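Local atomic coordinates of GrgF (Penicillium sp. sh18, PDB entry 6LZH), a protein that probably acts as a polyketide transferase that joins two polyketide chains by Claisen condensation on the way to the fungal furanone gregatin A. Residues G40-P44 and I201-I207. Residues are numbered along the deposited sequence; the frame is centred on the assembly and turned at random.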
# COMPACT_ATOMS: atom_id res chain seq x y z
N GLY A 40 -7.06 16.57 -8.73
CA GLY A 40 -6.58 15.60 -9.70
C GLY A 40 -5.11 15.25 -9.52
O GLY A 40 -4.44 15.65 -8.57
N PHE A 41 -4.62 14.47 -10.47
CA PHE A 41 -3.30 13.85 -10.36
C PHE A 41 -2.19 14.89 -10.27
O PHE A 41 -2.03 15.72 -11.17
CB PHE A 41 -3.06 12.94 -11.55
CG PHE A 41 -1.72 12.27 -11.54
CD1 PHE A 41 -1.52 11.12 -10.78
CD2 PHE A 41 -0.66 12.78 -12.28
CE1 PHE A 41 -0.30 10.49 -10.76
CE2 PHE A 41 0.58 12.15 -12.27
CZ PHE A 41 0.76 11.00 -11.50
N ASN A 42 -1.41 14.83 -9.19
CA ASN A 42 -0.26 15.69 -9.00
C ASN A 42 -0.63 17.17 -8.99
O ASN A 42 0.21 18.02 -9.28
CB ASN A 42 0.82 15.43 -10.06
CG ASN A 42 2.20 15.87 -9.61
OD1 ASN A 42 2.51 15.85 -8.43
ND2 ASN A 42 3.03 16.31 -10.56
N MET A 43 -1.89 17.49 -8.66
CA MET A 43 -2.36 18.87 -8.71
C MET A 43 -2.66 19.41 -7.30
O MET A 43 -3.08 18.66 -6.42
CB MET A 43 -3.63 18.98 -9.56
CG MET A 43 -3.38 18.84 -11.07
SD MET A 43 -2.17 20.06 -11.67
CE MET A 43 -3.12 21.58 -11.59
N PRO A 44 -2.44 20.70 -7.08
CA PRO A 44 -2.87 21.33 -5.83
C PRO A 44 -4.37 21.63 -5.88
O PRO A 44 -5.05 21.40 -6.88
CB PRO A 44 -2.04 22.62 -5.80
CG PRO A 44 -1.93 22.99 -7.25
CD PRO A 44 -1.80 21.67 -8.00
N ILE A 201 -3.60 27.48 -15.94
CA ILE A 201 -3.46 26.70 -14.72
C ILE A 201 -2.03 26.18 -14.65
O ILE A 201 -1.59 25.47 -15.57
CB ILE A 201 -4.47 25.55 -14.68
CG1 ILE A 201 -5.88 26.13 -14.50
CG2 ILE A 201 -4.12 24.60 -13.56
CD1 ILE A 201 -7.00 25.33 -15.20
N PRO A 202 -1.26 26.54 -13.62
CA PRO A 202 0.12 26.07 -13.55
C PRO A 202 0.16 24.58 -13.24
O PRO A 202 -0.66 24.05 -12.48
CB PRO A 202 0.74 26.91 -12.42
CG PRO A 202 -0.42 27.35 -11.58
CD PRO A 202 -1.64 27.38 -12.46
N VAL A 203 1.11 23.90 -13.87
CA VAL A 203 1.25 22.46 -13.74
C VAL A 203 2.70 22.15 -13.38
O VAL A 203 3.62 22.61 -14.06
CB VAL A 203 0.86 21.74 -15.04
CG1 VAL A 203 1.25 20.26 -14.96
CG2 VAL A 203 -0.63 21.91 -15.31
N GLU A 204 2.89 21.37 -12.31
CA GLU A 204 4.19 20.81 -11.99
C GLU A 204 4.40 19.60 -12.89
O GLU A 204 3.70 18.59 -12.75
CB GLU A 204 4.25 20.44 -10.51
CG GLU A 204 5.65 20.07 -9.99
CD GLU A 204 6.72 21.09 -10.36
OE1 GLU A 204 6.68 22.23 -9.84
OE2 GLU A 204 7.60 20.73 -11.17
N ASN A 205 5.34 19.70 -13.84
CA ASN A 205 5.50 18.69 -14.88
C ASN A 205 6.49 17.59 -14.48
O ASN A 205 7.10 16.97 -15.36
CB ASN A 205 5.94 19.35 -16.19
CG ASN A 205 7.39 19.79 -16.16
OD1 ASN A 205 7.89 20.25 -15.14
ND2 ASN A 205 8.07 19.66 -17.30
N ARG A 206 6.66 17.34 -13.18
CA ARG A 206 7.56 16.31 -12.69
C ARG A 206 6.85 15.51 -11.61
O ARG A 206 6.04 16.04 -10.84
CB ARG A 206 8.86 16.91 -12.13
CG ARG A 206 9.58 17.86 -13.10
CD ARG A 206 11.10 17.74 -13.00
NE ARG A 206 11.65 16.95 -14.09
CZ ARG A 206 12.88 16.45 -14.10
NH1 ARG A 206 13.69 16.65 -13.07
NH2 ARG A 206 13.31 15.73 -15.15
N ILE A 207 7.18 14.23 -11.54
CA ILE A 207 6.61 13.32 -10.56
C ILE A 207 7.74 12.39 -10.10
O ILE A 207 8.61 12.03 -10.90
CB ILE A 207 5.42 12.55 -11.17
CG1 ILE A 207 4.70 11.74 -10.09
CG2 ILE A 207 5.86 11.63 -12.29
CD1 ILE A 207 3.68 12.55 -9.36
O HOH W 1 1.18 18.71 -12.08
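The side chain of I207 overlaps the carboxamide of N42: its CD1 methyl lies 3.6 Å from N42 OD1, and the two side chains run past each other in opposite directions. In this alpha/beta hydrolase fold, residues 40-44 lie in the loop between strand 32-38 and helix 49-58, while 201-207 leads from helix 187-198 into the short strand 206-208, which pairs antiparallel with strand 172-174. A type II beta turn from G40 to M43, closed by M43 N to G40 O at 3.1 Å, presents N42 to the second segment. With CG anti to the backbone N (chi1 -158°), the carboxamide reaches the R206 carbonyl, where N42 ND2 donates to R206 O at 3.0 Å. The bond is bent, 135° at the hydrogen, and the donor sits 41° above the carbonyl plane, so neither lone pair is met squarely. N80 ND2 hydrogen-bonds to N42 OD1, and N42 ND2 hydrogen-bonds to the Y175 hydroxyl, so both ends of the amide are held. A leucine in place of N42 would probably leave the R206 carbonyl without this donor and deprive N80 and Y175 of a polar mate. The backbones are also bridged by a water that donates both to N42 O and, at 2.6 Å, to E204 O. F41 CZ meets the same I207 methyl at 3.9 Å; the F41 side chain also lies about 4 Å from that of C115, the probable nucleophile of a Cys-His-Asp triad, which places this packing beside the probable active site. At the other end M43, bent at chi2 and chi3, crosses I201 at about a right angle, its CE methyl resting 3.7 Å from I201 CG2 and 3.6 Å from P202 O.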